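Local coordinates for protein 432aa long hypothetical deoxyribodipyrimidine photolyase (PDB 2E0I) that probably repairs ultraviolet-damaged DNA by light-driven splitting of cyclobutane pyrimidine dimers, and carries two FAD molecules, the second a likely light-harvesting cofactor, at residues A[96-100]-A[101-105]; A[104-107]-A[108-112]. One frame throughout, in Å; residues are numbered along the deposited sequence.

Contact 1 of 2, residues A[96-100]-A[101-105]; sequences NEDYT and PFSIS. With FAD (flavin-adenine dinucleotide), chain F.
With chi1 at 57°, T100 sets OG1 between its own N and carbonyl carbon, turned toward both the start of the helix and the FAD diphosphate. As N-cap residue it accepts a weak bond from S103 N, 3.4 Å from T100 OG1, while the same hydroxyl donates to FAD O1P, with T100 OG1 and O1P 2.9 Å apart; CG2 lies against that phosphate oxygen too. T100 O receives I104 N at 2.7 Å, the donor nearly in line with the carbonyl (C=O...N 170°), and the I104 side chain lays CD1 against the same oxygen. D98 has CG anti to its N (chi1 -153°), which carries the carboxylate to the ribityl chain: FAD O4' donates to D98 OD2 over 2.9 Å. The other oxygen, OD1, is met on its anti side by Y99 N, 2.7 Å away and somewhat out of the carboxylate plane, and also pairs with R9, so both oxygens of the group are held. This is the turn from strand 92-96 into helix 101-115 in the alpha/beta domain of the photolyase, at the carboxyl end of the parallel sheet, where the second FAD, the probable antenna, is bound. F102 presents one ring face to the adenosine ribose, with FAD C5B 3.8 Å above the plane over the ring centre; the F102 side chain also touches R38 and Q39 of helix 37-40. Water 1 accepts from D98 N at 2.8 Å; its further link to S103 OG is less sure, because that hydroxyl sits too close to D98 CB.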
loop_
_atom_site.group_PDB
_atom_site.type_symbol
_atom_site.label_atom_id
_atom_site.label_comp_id
_atom_site.label_asym_id
_atom_site.label_seq_id
_atom_site.Cartn_x
_atom_site.Cartn_y
_atom_site.Cartn_z
ATOM N N ASN A 96 -12.626 13.010 -1.545
ATOM C CA ASN A 96 -11.495 13.196 -0.657
ATOM C C ASN A 96 -10.285 13.220 -1.580
ATOM O O ASN A 96 -10.020 12.255 -2.289
ATOM C CB ASN A 96 -11.399 12.029 0.327
ATOM C CG ASN A 96 -12.416 12.125 1.439
ATOM O OD1 ASN A 96 -13.030 11.134 1.815
ATOM N ND2 ASN A 96 -12.585 13.320 1.987
ATOM N N GLU A 97 -9.567 14.333 -1.583
ATOM C CA GLU A 97 -8.400 14.495 -2.435
ATOM C C GLU A 97 -7.354 13.436 -2.137
ATOM O O GLU A 97 -7.284 12.927 -1.022
ATOM C CB GLU A 97 -7.781 15.859 -2.189
ATOM C CG GLU A 97 -7.117 15.941 -0.834
ATOM C CD GLU A 97 -6.418 17.256 -0.604
ATOM O OE1 GLU A 97 -5.787 17.409 0.471
ATOM O OE2 GLU A 97 -6.502 18.130 -1.497
ATOM N N ASP A 98 -6.552 13.093 -3.138
ATOM C CA ASP A 98 -5.484 12.127 -2.942
ATOM C C ASP A 98 -4.199 12.874 -3.290
ATOM O O ASP A 98 -4.241 14.049 -3.622
ATOM C CB ASP A 98 -5.659 10.885 -3.825
ATOM C CG ASP A 98 -5.015 9.628 -3.217
ATOM O OD1 ASP A 98 -3.982 9.743 -2.520
ATOM O OD2 ASP A 98 -5.538 8.516 -3.447
ATOM N N TYR A 99 -3.067 12.193 -3.239
ATOM C CA TYR A 99 -1.801 12.862 -3.451
ATOM C C TYR A 99 -0.852 12.318 -4.507
ATOM O O TYR A 99 0.339 12.560 -4.434
ATOM C CB TYR A 99 -1.097 12.939 -2.094
ATOM C CG TYR A 99 -2.008 13.521 -1.028
ATOM C CD1 TYR A 99 -2.208 14.898 -0.932
ATOM C CD2 TYR A 99 -2.759 12.689 -0.184
ATOM C CE1 TYR A 99 -3.128 15.435 -0.041
ATOM C CE2 TYR A 99 -3.687 13.218 0.714
ATOM C CZ TYR A 99 -3.867 14.599 0.775
ATOM O OH TYR A 99 -4.795 15.162 1.632
ATOM N N THR A 100 -1.355 11.585 -5.491
ATOM C CA THR A 100 -0.473 11.072 -6.543
ATOM C C THR A 100 -0.765 11.792 -7.849
ATOM O O THR A 100 -1.879 12.266 -8.085
ATOM C CB THR A 100 -0.660 9.563 -6.819
ATOM O OG1 THR A 100 -2.025 9.307 -7.171
ATOM C CG2 THR A 100 -0.273 8.736 -5.623
ATOM N N PRO A 101 0.244 11.881 -8.718
ATOM C CA PRO A 101 0.080 12.550 -10.015
ATOM C C PRO A 101 -1.236 12.147 -10.697
ATOM O O PRO A 101 -2.039 12.992 -11.109
ATOM C CB PRO A 101 1.305 12.082 -10.786
ATOM C CG PRO A 101 2.360 11.994 -9.682
ATOM C CD PRO A 101 1.613 11.354 -8.536
ATOM N N PHE A 102 -1.464 10.847 -10.795
ATOM C CA PHE A 102 -2.672 10.342 -11.424
ATOM C C PHE A 102 -3.914 10.905 -10.766
ATOM O O PHE A 102 -4.859 11.316 -11.438
ATOM C CB PHE A 102 -2.706 8.808 -11.373
ATOM C CG PHE A 102 -4.016 8.215 -11.802
ATOM C CD1 PHE A 102 -5.033 7.995 -10.874
ATOM C CD2 PHE A 102 -4.248 7.903 -13.138
ATOM C CE1 PHE A 102 -6.269 7.470 -11.270
ATOM C CE2 PHE A 102 -5.475 7.378 -13.557
ATOM C CZ PHE A 102 -6.492 7.160 -12.618
ATOM N N SER A 103 -3.909 10.922 -9.442
ATOM C CA SER A 103 -5.053 11.416 -8.716
ATOM C C SER A 103 -5.230 12.906 -8.868
ATOM O O SER A 103 -6.349 13.406 -8.952
ATOM C CB SER A 103 -4.921 11.082 -7.242
ATOM O OG SER A 103 -5.991 11.687 -6.541
ATOM N N ILE A 104 -4.125 13.627 -8.892
ATOM C CA ILE A 104 -4.206 15.066 -9.007
ATOM C C ILE A 104 -4.721 15.513 -10.368
ATOM O O ILE A 104 -5.578 16.406 -10.448
ATOM C CB ILE A 104 -2.839 15.704 -8.709
ATOM C CG1 ILE A 104 -2.543 15.544 -7.207
ATOM C CG2 ILE A 104 -2.833 17.163 -9.151
ATOM C CD1 ILE A 104 -1.078 15.356 -6.857
ATOM N N SER A 105 -4.234 14.879 -11.434
ATOM C CA SER A 105 -4.666 15.280 -12.761
ATOM C C SER A 105 -6.097 14.842 -13.021
ATOM O O SER A 105 -6.846 15.513 -13.737
ATOM C CB SER A 105 -3.731 14.711 -13.825
ATOM O OG SER A 105 -4.042 13.367 -14.097
HETATM P PA FAD F . -3.497 3.321 -8.845
HETATM O O1A FAD F . -2.277 2.899 -8.119
HETATM O O2A FAD F . -4.538 2.403 -9.354
HETATM O O5B FAD F . -2.771 3.626 -10.251
HETATM C C5B FAD F . -3.454 4.355 -11.277
HETATM C C4B FAD F . -2.541 4.643 -12.472
HETATM O O4B FAD F . -1.218 4.917 -11.969
HETATM C C3B FAD F . -2.396 3.421 -13.379
HETATM O O3B FAD F . -2.009 3.842 -14.691
HETATM C C2B FAD F . -1.246 2.683 -12.695
HETATM O O2B FAD F . -0.607 1.821 -13.639
HETATM C C1B FAD F . -0.330 3.872 -12.403
HETATM N N9A FAD F . 0.681 3.549 -11.366
HETATM C C8A FAD F . 0.431 3.029 -10.166
HETATM N N7A FAD F . 1.561 2.913 -9.474
HETATM C C5A FAD F . 2.548 3.365 -10.240
HETATM C C6A FAD F . 3.918 3.521 -10.065
HETATM N N6A FAD F . 4.501 3.128 -8.936
HETATM N N1A FAD F . 4.649 4.047 -11.058
HETATM C C2A FAD F . 4.087 4.410 -12.199
HETATM N N3A FAD F . 2.787 4.272 -12.399
HETATM C C4A FAD F . 1.992 3.763 -11.448
HETATM N N1 FAD F . -10.246 3.582 -7.354
HETATM C C2 FAD F . -11.355 3.938 -8.132
HETATM O O2 FAD F . -11.985 4.962 -7.874
HETATM N N3 FAD F . -11.708 3.149 -9.233
HETATM C C4 FAD F . -10.951 2.016 -9.560
HETATM O O4 FAD F . -11.271 1.321 -10.524
HETATM C C4X FAD F . -9.839 1.676 -8.795
HETATM N N5 FAD F . -9.039 0.583 -9.157
HETATM C C5X FAD F . -7.906 0.255 -8.401
HETATM C C6 FAD F . -7.070 -0.775 -8.821
HETATM C C7 FAD F . -5.891 -1.051 -8.132
HETATM C C7M FAD F . -4.986 -2.185 -8.619
HETATM C C8 FAD F . -5.556 -0.293 -7.015
HETATM C C8M FAD F . -4.268 -0.568 -6.235
HETATM C C9 FAD F . -6.398 0.732 -6.591
HETATM C C9A FAD F . -7.576 1.011 -7.279
HETATM N N10 FAD F . -8.403 2.077 -6.893
HETATM C C10 FAD F . -9.491 2.452 -7.693
HETATM C "C1'" FAD F . -8.092 2.876 -5.684
HETATM C "C2'" FAD F . -7.045 3.960 -5.938
HETATM O "O2'" FAD F . -5.973 3.816 -5.002
HETATM C "C3'" FAD F . -7.674 5.352 -5.822
HETATM O "O3'" FAD F . -8.661 5.517 -6.844
HETATM C "C4'" FAD F . -6.609 6.443 -5.960
HETATM O "O4'" FAD F . -7.192 7.708 -5.630
HETATM C "C5'" FAD F . -6.056 6.490 -7.386
HETATM O "O5'" FAD F . -4.678 6.872 -7.402
HETATM P P FAD F . -3.532 5.741 -7.375
HETATM O O1P FAD F . -2.245 6.423 -7.645
HETATM O O2P FAD F . -3.657 4.931 -6.143
HETATM O O3P FAD F . -3.923 4.865 -8.667
HETATM O O HOH W 1 -7.019 14.130 -5.725
#

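Contact 2 of 2, residues A[104-107]-A[108-112]; sequences ISRD and EKIRK. With FAD (flavin-adenine dinucleotide), chain F.
R106 shares a helical turn with I110, and its CG lies 4.2 Å from I110 CD1, within the helix of the beta-alpha-beta unit formed by strand 92-96, helix 101-115 and strand 120-124. The first two torsions of R106 are extended, with CG anti to its N; a bend at chi3 (132°) then turns the guanidinium to the cofactor, whose C5' lies over one of its faces. R106 NH1 gives a weak bond to FAD O4', 3.3 Å away. D107 is salt-bridged to R8, and its OD1 also lies 3.5 Å from R106 NH2, well out of the guanidinium plane, an attraction of charges alone. I110 runs CG1 past R106 O with the rest of its chain extended, and packs on A79 and V83 of helix 79-86. The backbone bonds follow the alpha-helical pattern: I110 N reaches R106 O at 3.1 Å, and R111 N reaches D107 O at 2.8 Å. On the outer side E108 crosses I104 obliquely, its OE2 near I104 CG2 at 4.1 Å. K109 N binds S105 O at 3.0 Å, and its side chain folds back over the same turn: CG passes S105 O, and the bend at chi4 (75°) returns the ammonium group toward S105 while it also pairs with E80. The bond from K109 NZ to S105 OG is weak, at 3.4 Å.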
loop_
_atom_site.group_PDB
_atom_site.type_symbol
_atom_site.label_atom_id
_atom_site.label_comp_id
_atom_site.label_asym_id
_atom_site.label_seq_id
_atom_site.Cartn_x
_atom_site.Cartn_y
_atom_site.Cartn_z
ATOM N N ILE A 104 -4.125 13.627 -8.892
ATOM C CA ILE A 104 -4.206 15.066 -9.007
ATOM C C ILE A 104 -4.721 15.513 -10.368
ATOM O O ILE A 104 -5.578 16.406 -10.448
ATOM C CB ILE A 104 -2.839 15.704 -8.709
ATOM C CG1 ILE A 104 -2.543 15.544 -7.207
ATOM C CG2 ILE A 104 -2.833 17.163 -9.151
ATOM C CD1 ILE A 104 -1.078 15.356 -6.857
ATOM N N SER A 105 -4.234 14.879 -11.434
ATOM C CA SER A 105 -4.666 15.280 -12.761
ATOM C C SER A 105 -6.097 14.842 -13.021
ATOM O O SER A 105 -6.846 15.513 -13.737
ATOM C CB SER A 105 -3.731 14.711 -13.825
ATOM O OG SER A 105 -4.042 13.367 -14.097
ATOM N N ARG A 106 -6.479 13.720 -12.428
ATOM C CA ARG A 106 -7.829 13.197 -12.581
ATOM C C ARG A 106 -8.836 14.144 -11.964
ATOM O O ARG A 106 -9.930 14.339 -12.496
ATOM C CB ARG A 106 -7.912 11.847 -11.904
ATOM C CG ARG A 106 -9.272 11.390 -11.438
ATOM C CD ARG A 106 -8.983 10.016 -11.156
ATOM N NE ARG A 106 -9.364 9.338 -9.940
ATOM C CZ ARG A 106 -8.886 9.367 -8.698
ATOM N NH1 ARG A 106 -9.471 8.528 -7.879
ATOM N NH2 ARG A 106 -7.955 10.176 -8.222
ATOM N N ASP A 107 -8.462 14.736 -10.837
ATOM C CA ASP A 107 -9.338 15.664 -10.162
ATOM C C ASP A 107 -9.355 17.006 -10.891
ATOM O O ASP A 107 -10.377 17.697 -10.931
ATOM C CB ASP A 107 -8.909 15.790 -8.701
ATOM C CG ASP A 107 -9.257 14.537 -7.891
ATOM O OD1 ASP A 107 -9.313 13.443 -8.494
ATOM O OD2 ASP A 107 -9.466 14.630 -6.658
ATOM N N GLU A 108 -8.235 17.370 -11.496
ATOM C CA GLU A 108 -8.213 18.615 -12.247
ATOM C C GLU A 108 -9.207 18.499 -13.398
ATOM O O GLU A 108 -9.979 19.425 -13.667
ATOM C CB GLU A 108 -6.821 18.885 -12.806
ATOM C CG GLU A 108 -5.766 18.986 -11.740
ATOM C CD GLU A 108 -4.428 19.415 -12.299
ATOM O OE1 GLU A 108 -4.059 18.918 -13.390
ATOM O OE2 GLU A 108 -3.741 20.239 -11.643
ATOM N N LYS A 109 -9.193 17.354 -14.072
ATOM C CA LYS A 109 -10.103 17.168 -15.173
ATOM C C LYS A 109 -11.530 17.163 -14.675
ATOM O O LYS A 109 -12.407 17.736 -15.317
ATOM C CB LYS A 109 -9.789 15.878 -15.936
ATOM C CG LYS A 109 -8.382 15.863 -16.522
ATOM C CD LYS A 109 -8.212 14.834 -17.633
ATOM C CE LYS A 109 -6.743 14.398 -17.790
ATOM N NZ LYS A 109 -6.295 13.451 -16.693
ATOM N N ILE A 110 -11.790 16.533 -13.534
ATOM C CA ILE A 110 -13.166 16.522 -13.036
ATOM C C ILE A 110 -13.582 17.954 -12.696
ATOM O O ILE A 110 -14.739 18.339 -12.888
ATOM C CB ILE A 110 -13.340 15.622 -11.782
ATOM C CG1 ILE A 110 -13.023 14.167 -12.134
ATOM C CG2 ILE A 110 -14.776 15.715 -11.271
ATOM C CD1 ILE A 110 -13.044 13.223 -10.939
ATOM N N ARG A 111 -12.627 18.742 -12.204
ATOM C CA ARG A 111 -12.909 20.124 -11.853
ATOM C C ARG A 111 -13.293 20.911 -13.100
ATOM O O ARG A 111 -14.294 21.631 -13.105
ATOM C CB ARG A 111 -11.708 20.766 -11.173
ATOM C CG ARG A 111 -11.999 22.172 -10.709
ATOM C CD ARG A 111 -10.890 22.715 -9.850
ATOM N NE ARG A 111 -10.821 22.047 -8.552
ATOM C CZ ARG A 111 -11.776 22.097 -7.625
ATOM N NH1 ARG A 111 -12.890 22.788 -7.853
ATOM N NH2 ARG A 111 -11.617 21.465 -6.463
ATOM N N LYS A 112 -12.507 20.773 -14.161
ATOM C CA LYS A 112 -12.824 21.454 -15.410
ATOM C C LYS A 112 -14.237 21.091 -15.894
ATOM O O LYS A 112 -15.040 21.962 -16.207
ATOM C CB LYS A 112 -11.808 21.084 -16.481
ATOM C CG LYS A 112 -10.516 21.867 -16.398
ATOM C CD LYS A 112 -9.678 21.672 -17.666
ATOM C CE LYS A 112 -10.543 21.726 -18.953
ATOM N NZ LYS A 112 -11.539 22.860 -18.987
HETATM P PA FAD F . -3.497 3.321 -8.845
HETATM O O1A FAD F . -2.277 2.899 -8.119
HETATM O O2A FAD F . -4.538 2.403 -9.354
HETATM O O5B FAD F . -2.771 3.626 -10.251
HETATM C C5B FAD F . -3.454 4.355 -11.277
HETATM C C4B FAD F . -2.541 4.643 -12.472
HETATM O O4B FAD F . -1.218 4.917 -11.969
HETATM C C3B FAD F . -2.396 3.421 -13.379
HETATM O O3B FAD F . -2.009 3.842 -14.691
HETATM C C2B FAD F . -1.246 2.683 -12.695
HETATM O O2B FAD F . -0.607 1.821 -13.639
HETATM C C1B FAD F . -0.330 3.872 -12.403
HETATM N N9A FAD F . 0.681 3.549 -11.366
HETATM C C8A FAD F . 0.431 3.029 -10.166
HETATM N N7A FAD F . 1.561 2.913 -9.474
HETATM C C5A FAD F . 2.548 3.365 -10.240
HETATM C C6A FAD F . 3.918 3.521 -10.065
HETATM N N6A FAD F . 4.501 3.128 -8.936
HETATM N N1A FAD F . 4.649 4.047 -11.058
HETATM C C2A FAD F . 4.087 4.410 -12.199
HETATM N N3A FAD F . 2.787 4.272 -12.399
HETATM C C4A FAD F . 1.992 3.763 -11.448
HETATM N N1 FAD F . -10.246 3.582 -7.354
HETATM C C2 FAD F . -11.355 3.938 -8.132
HETATM O O2 FAD F . -11.985 4.962 -7.874
HETATM N N3 FAD F . -11.708 3.149 -9.233
HETATM C C4 FAD F . -10.951 2.016 -9.560
HETATM O O4 FAD F . -11.271 1.321 -10.524
HETATM C C4X FAD F . -9.839 1.676 -8.795
HETATM N N5 FAD F . -9.039 0.583 -9.157
HETATM C C5X FAD F . -7.906 0.255 -8.401
HETATM C C6 FAD F . -7.070 -0.775 -8.821
HETATM C C7 FAD F . -5.891 -1.051 -8.132
HETATM C C7M FAD F . -4.986 -2.185 -8.619
HETATM C C8 FAD F . -5.556 -0.293 -7.015
HETATM C C8M FAD F . -4.268 -0.568 -6.235
HETATM C C9 FAD F . -6.398 0.732 -6.591
HETATM C C9A FAD F . -7.576 1.011 -7.279
HETATM N N10 FAD F . -8.403 2.077 -6.893
HETATM C C10 FAD F . -9.491 2.452 -7.693
HETATM C "C1'" FAD F . -8.092 2.876 -5.684
HETATM C "C2'" FAD F . -7.045 3.960 -5.938
HETATM O "O2'" FAD F . -5.973 3.816 -5.002
HETATM C "C3'" FAD F . -7.674 5.352 -5.822
HETATM O "O3'" FAD F . -8.661 5.517 -6.844
HETATM C "C4'" FAD F . -6.609 6.443 -5.960
HETATM O "O4'" FAD F . -7.192 7.708 -5.630
HETATM C "C5'" FAD F . -6.056 6.490 -7.386
HETATM O "O5'" FAD F . -4.678 6.872 -7.402
HETATM P P FAD F . -3.532 5.741 -7.375
HETATM O O1P FAD F . -2.245 6.423 -7.645
HETATM O O2P FAD F . -3.657 4.931 -6.143
HETATM O O3P FAD F . -3.923 4.865 -8.667
#

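How the contacts relate
Followed from the N terminus, the chain leaves strand 92-96 and makes the turn of contact 1, whose adjoining segments 96-100 and 101-105 close the step from strand end to helix start. Contact 2 takes over on the same helix, sharing I104 and S105, and carries it through 104-107 into 108-112, toward the strand 120-124 that completes the beta-alpha-beta unit. The two overlap in sequence and neither encloses the other; their centres lie 9 Å apart. Both touch the same FAD, contact 1 from the loop and first helical turn, contact 2 through R106. Contact 1 also meets helices 37-40 and 238-256, whereas contact 2 meets helix 79-86.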